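Local coordinates for N-terminal acetyltransferase-like protein (Chaetomium thermophilum, PDB 5NNP) that probably serves as the auxiliary, helical-repeat subunit of an N-terminal acetyltransferase A complex, partnering a separate catalytic chain, at residues 312-317 with 323-328; 501-506 with 647-652. All blocks are in the same frame, centred on the assembly; numbering follows the deposited sequence.

Contact 1: 312-317 with 323-328; sequences AYLTLM and PSTFAN
Met317 and Thr325 mark the closest approach of the two backbones, with their CA atoms 6.6 Å apart. Residues 312-317 belong to the long helix 303-320, while 323-328 leave a turn at Pro323 and Ser324 and enter the short helix 325-329; just five residues separate the segments. Thr325 fills the gap between them with both branches. Its CG2, anti to the backbone N, reaches CD2 of Leu314 at 3.7 Å and also lies beside CB of Met317. OG1 lies next to the backbone N (chi1 -63°) and meets Met317 CB at 3.3 Å; its hydrogen bond goes to Val322 O in the preceding turn, so towards the methionine it is merely in packing contact. Beyond Thr325, the bent chain of Met317 reaches two more groups: CG sits 3.7 Å above one face of the Tyr313 ring, offset toward the rim, and CE ends 4.4 Å from Asn328 ND2.

The polar end of the contact is Tyr313 OH, where Asn328 ND2 arrives at the ring edge, 2.7 Å away, in a weak hydrogen bond bent to 122°. Ring and amide planes are 32° apart. Asp291 is the stronger partner of both groups, its OD1 bonded to Tyr313 OH and its OD2 to Asn328 ND2, so one carboxylate holds phenol and amide together inside a buried contact. Asn328 OD1 meets a glycerol, probably from the crystallisation liquor. Ser324 OG is hydrogen-bonded to the backbone of another protein chain, and Met317 packs on an apolar side chain of that chain. Helix 303-320 is thus packed against the turn and short helix that follow it, in the alpha-helical array of what is probably the auxiliary subunit, at its interface with another protein chain.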
loop_
_atom_site.group_PDB
_atom_site.type_symbol
_atom_site.label_atom_id
_atom_site.label_comp_id
_atom_site.label_asym_id
_atom_site.label_seq_id
_atom_site.Cartn_x
_atom_site.Cartn_y
_atom_site.Cartn_z
ATOM N N ALA A 312 -18.598 -12.496 30.711
ATOM C CA ALA A 312 -19.594 -11.486 30.356
ATOM C C ALA A 312 -19.463 -11.015 28.905
ATOM O O ALA A 312 -20.469 -10.712 28.261
ATOM C CB ALA A 312 -19.506 -10.324 31.286
ATOM N N TYR A 313 -18.238 -10.966 28.385
ATOM C CA TYR A 313 -18.039 -10.590 26.993
ATOM C C TYR A 313 -18.504 -11.717 26.073
ATOM O O TYR A 313 -19.234 -11.475 25.108
ATOM C CB TYR A 313 -16.570 -10.238 26.722
ATOM C CG TYR A 313 -16.277 -9.819 25.307
ATOM C CD1 TYR A 313 -16.482 -8.516 24.901
ATOM C CD2 TYR A 313 -15.794 -10.730 24.366
ATOM C CE1 TYR A 313 -16.213 -8.113 23.589
ATOM C CE2 TYR A 313 -15.521 -10.342 23.048
ATOM C CZ TYR A 313 -15.733 -9.026 22.672
ATOM O OH TYR A 313 -15.479 -8.606 21.378
ATOM N N LEU A 314 -18.094 -12.949 26.375
ATOM C CA LEU A 314 -18.491 -14.105 25.567
ATOM C C LEU A 314 -20.013 -14.281 25.508
ATOM O O LEU A 314 -20.563 -14.597 24.455
ATOM C CB LEU A 314 -17.842 -15.384 26.097
ATOM C CG LEU A 314 -16.396 -15.599 25.657
ATOM C CD1 LEU A 314 -15.886 -16.940 26.161
ATOM C CD2 LEU A 314 -16.261 -15.513 24.126
ATOM N N THR A 315 -20.694 -14.059 26.626
ATOM C CA THR A 315 -22.149 -14.192 26.650
ATOM C C THR A 315 -22.824 -13.227 25.677
ATOM O O THR A 315 -23.742 -13.609 24.951
ATOM C CB THR A 315 -22.729 -13.944 28.050
ATOM O OG1 THR A 315 -22.129 -14.842 28.993
ATOM C CG2 THR A 315 -24.247 -14.148 28.038
ATOM N N LEU A 316 -22.372 -11.974 25.685
ATOM C CA LEU A 316 -22.838 -10.977 24.721
ATOM C C LEU A 316 -22.674 -11.456 23.285
ATOM O O LEU A 316 -23.608 -11.377 22.486
ATOM C CB LEU A 316 -22.089 -9.654 24.883
ATOM C CG LEU A 316 -22.595 -8.690 25.947
ATOM C CD1 LEU A 316 -21.576 -7.592 26.151
ATOM C CD2 LEU A 316 -23.926 -8.099 25.535
ATOM N N MET A 317 -21.484 -11.943 22.950
ATOM C CA MET A 317 -21.211 -12.268 21.559
ATOM C C MET A 317 -21.958 -13.538 21.146
ATOM O O MET A 317 -22.570 -13.587 20.078
ATOM C CB MET A 317 -19.703 -12.414 21.313
ATOM C CG MET A 317 -18.891 -11.173 21.677
ATOM S SD MET A 317 -19.200 -9.701 20.651
ATOM C CE MET A 317 -17.912 -9.876 19.409
ATOM N N PRO A 323 -20.269 -15.031 14.643
ATOM C CA PRO A 323 -19.279 -16.028 14.211
ATOM C C PRO A 323 -17.819 -15.528 14.228
ATOM O O PRO A 323 -16.926 -16.370 14.128
ATOM C CB PRO A 323 -19.723 -16.347 12.782
ATOM C CG PRO A 323 -20.316 -15.051 12.298
ATOM C CD PRO A 323 -21.009 -14.455 13.502
ATOM N N SER A 324 -17.585 -14.214 14.351
ATOM C CA SER A 324 -16.223 -13.675 14.369
ATOM C C SER A 324 -15.650 -13.504 15.779
ATOM O O SER A 324 -14.651 -12.809 15.980
ATOM C CB SER A 324 -16.190 -12.327 13.663
ATOM O OG SER A 324 -16.837 -12.403 12.414
ATOM N N THR A 325 -16.295 -14.116 16.763
ATOM C CA THR A 325 -15.877 -13.938 18.143
ATOM C C THR A 325 -14.444 -14.443 18.360
ATOM O O THR A 325 -13.598 -13.746 18.922
ATOM C CB THR A 325 -16.846 -14.656 19.095
ATOM O OG1 THR A 325 -18.152 -14.064 18.969
ATOM C CG2 THR A 325 -16.366 -14.564 20.535
ATOM N N PHE A 326 -14.160 -15.661 17.912
ATOM C CA PHE A 326 -12.810 -16.183 18.065
ATOM C C PHE A 326 -11.749 -15.255 17.442
ATOM O O PHE A 326 -10.734 -14.958 18.073
ATOM C CB PHE A 326 -12.689 -17.574 17.457
ATOM C CG PHE A 326 -11.343 -18.187 17.656
ATOM C CD1 PHE A 326 -11.040 -18.860 18.835
ATOM C CD2 PHE A 326 -10.359 -18.069 16.689
ATOM C CE1 PHE A 326 -9.791 -19.417 19.037
ATOM C CE2 PHE A 326 -9.103 -18.628 16.888
ATOM C CZ PHE A 326 -8.825 -19.304 18.063
ATOM N N ALA A 327 -11.990 -14.794 16.218
ATOM C CA ALA A 327 -11.017 -13.963 15.506
ATOM C C ALA A 327 -10.714 -12.665 16.255
ATOM O O ALA A 327 -9.630 -12.120 16.156
ATOM C CB ALA A 327 -11.512 -13.657 14.113
ATOM N N ASN A 328 -11.695 -12.195 17.013
ATOM C CA ASN A 328 -11.584 -10.973 17.782
ATOM C C ASN A 328 -10.835 -11.201 19.098
ATOM O O ASN A 328 -10.429 -10.250 19.763
ATOM C CB ASN A 328 -12.982 -10.409 18.056
ATOM C CG ASN A 328 -12.974 -8.915 18.335
ATOM O OD1 ASN A 328 -12.275 -8.146 17.668
ATOM N ND2 ASN A 328 -13.754 -8.496 19.331
#

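Contact 2: 501-506 with 647-652; sequences GNTALA and KLAATK
Ala504 and Ala649 meet where helix 503-523 begins and helix 646-649 ends, and their small side chains let the CA atoms come within 4.9 Å. The Ala649 methyl makes the close part: CB lies 3.9 Å from Ala504 CA and 4.0 Å from Ala504 CB, thus resting on the first turn of the other helix as much as on its side chain. Thr503 flanks it more loosely, CB to CB 4.4 Å, and also packs on Leu566 and Met570 of helix 554-572. Leu648 points toward helix 503-523 but finds its company further along it, at Leu507 and His511.

The outer side is looser and faces solvent: Lys647 and Ala650 are exposed, Lys647 turning away to a salt bridge with Asp641. On the other segment Gly501 closes the preceding helix with a Schellman motif, and Asn502 caps the next: its OD1 accepts from Leu505 N at a nearly straight 168°, the donor standing above the carbonyl plane. With no hydrogen bond across it, the contact rests on methyl-to-methyl and methyl-to-backbone packing, while Asn502 and Lys647 make their polar bonds away from it.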
loop_
_atom_site.group_PDB
_atom_site.type_symbol
_atom_site.label_atom_id
_atom_site.label_comp_id
_atom_site.label_asym_id
_atom_site.label_seq_id
_atom_site.Cartn_x
_atom_site.Cartn_y
_atom_site.Cartn_z
ATOM N N GLY A 501 5.311 -28.421 -12.387
ATOM C CA GLY A 501 6.436 -28.488 -13.301
ATOM C C GLY A 501 6.359 -27.518 -14.471
ATOM O O GLY A 501 7.176 -27.599 -15.376
ATOM N N ASN A 502 5.394 -26.601 -14.460
ATOM C CA ASN A 502 5.207 -25.686 -15.586
ATOM C C ASN A 502 6.007 -24.394 -15.408
ATOM O O ASN A 502 5.444 -23.330 -15.112
ATOM C CB ASN A 502 3.721 -25.359 -15.778
ATOM C CG ASN A 502 3.406 -24.846 -17.181
ATOM O OD1 ASN A 502 4.225 -24.173 -17.805
ATOM N ND2 ASN A 502 2.214 -25.163 -17.680
ATOM N N THR A 503 7.319 -24.496 -15.605
ATOM C CA THR A 503 8.230 -23.370 -15.407
ATOM C C THR A 503 7.789 -22.132 -16.181
ATOM O O THR A 503 7.939 -21.015 -15.703
ATOM C CB THR A 503 9.668 -23.753 -15.821
ATOM O OG1 THR A 503 9.992 -25.024 -15.250
ATOM C CG2 THR A 503 10.680 -22.736 -15.332
ATOM N N ALA A 504 7.228 -22.339 -17.367
ATOM C CA ALA A 504 6.835 -21.230 -18.227
ATOM C C ALA A 504 5.755 -20.362 -17.588
ATOM O O ALA A 504 5.936 -19.153 -17.472
ATOM C CB ALA A 504 6.366 -21.747 -19.578
ATOM N N LEU A 505 4.640 -20.967 -17.169
ATOM C CA LEU A 505 3.533 -20.184 -16.620
ATOM C C LEU A 505 3.856 -19.695 -15.216
ATOM O O LEU A 505 3.362 -18.653 -14.779
ATOM C CB LEU A 505 2.242 -20.993 -16.591
ATOM C CG LEU A 505 1.619 -21.418 -17.912
ATOM C CD1 LEU A 505 0.441 -22.307 -17.586
ATOM C CD2 LEU A 505 1.195 -20.224 -18.769
ATOM N N ALA A 506 4.678 -20.449 -14.503
ATOM C CA ALA A 506 5.119 -20.005 -13.194
ATOM C C ALA A 506 5.884 -18.686 -13.324
ATOM O O ALA A 506 5.574 -17.716 -12.636
ATOM C CB ALA A 506 5.973 -21.066 -12.532
ATOM N N LYS A 647 9.213 -18.004 -23.696
ATOM C CA LYS A 647 10.517 -17.373 -23.880
ATOM C C LYS A 647 11.236 -17.206 -22.540
ATOM O O LYS A 647 12.457 -17.345 -22.466
ATOM C CB LYS A 647 10.368 -16.031 -24.597
ATOM C CG LYS A 647 9.673 -16.165 -25.955
ATOM C CD LYS A 647 9.666 -14.866 -26.757
ATOM C CE LYS A 647 8.912 -15.034 -28.082
ATOM N NZ LYS A 647 9.020 -13.823 -28.962
ATOM N N LEU A 648 10.477 -16.939 -21.476
ATOM C CA LEU A 648 11.050 -16.875 -20.130
ATOM C C LEU A 648 11.732 -18.181 -19.725
ATOM O O LEU A 648 12.881 -18.193 -19.280
ATOM C CB LEU A 648 9.970 -16.525 -19.121
ATOM C CG LEU A 648 9.343 -15.172 -19.426
ATOM C CD1 LEU A 648 8.106 -14.924 -18.553
ATOM C CD2 LEU A 648 10.394 -14.071 -19.260
ATOM N N ALA A 649 11.011 -19.284 -19.886
ATOM C CA ALA A 649 11.514 -20.596 -19.499
ATOM C C ALA A 649 12.708 -21.011 -20.345
ATOM O O ALA A 649 13.556 -21.767 -19.884
ATOM C CB ALA A 649 10.413 -21.626 -19.602
ATOM N N ALA A 650 12.781 -20.502 -21.571
ATOM C CA ALA A 650 13.808 -20.927 -22.523
ATOM C C ALA A 650 15.083 -20.095 -22.418
ATOM O O ALA A 650 15.882 -20.058 -23.345
ATOM C CB ALA A 650 13.264 -20.859 -23.936
ATOM N N THR A 651 15.267 -19.420 -21.290
ATOM C CA THR A 651 16.389 -18.504 -21.137
ATOM C C THR A 651 17.724 -19.255 -21.113
ATOM O O THR A 651 17.805 -20.394 -20.670
ATOM C CB THR A 651 16.239 -17.648 -19.848
ATOM O OG1 THR A 651 17.322 -16.711 -19.748
ATOM C CG2 THR A 651 16.196 -18.533 -18.605
ATOM N N LYS A 652 18.769 -18.610 -21.615
ATOM C CA LYS A 652 20.117 -19.159 -21.527
ATOM C C LYS A 652 20.837 -18.580 -20.309
ATOM O O LYS A 652 21.853 -19.110 -19.868
ATOM C CB LYS A 652 20.899 -18.873 -22.809
ATOM C CG LYS A 652 20.288 -19.510 -24.055
ATOM C CD LYS A 652 20.225 -21.042 -23.953
ATOM C CE LYS A 652 19.600 -21.666 -25.200
ATOM N NZ LYS A 652 19.862 -23.135 -25.300
#

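Contacts 1 and 2 follow one another along the chain without touching: their centres lie 49 Å apart and their nearest atoms about 32 Å. Both belong to the helical region characteristic of the auxiliary-subunit family, yet they differ in reach and chemistry. Contact 1 is local, with five residues between its segments, and has a polar end; contact 2 brings together segments 141 residues apart through alanine. Only contact 1 borders another protein chain, and the bound carboxymethyl coenzyme A comes within about 9 Å of the Met317 side chain, nearest atoms. Contact 2 touches no other chain of the assembly and joins helices within the chain itself.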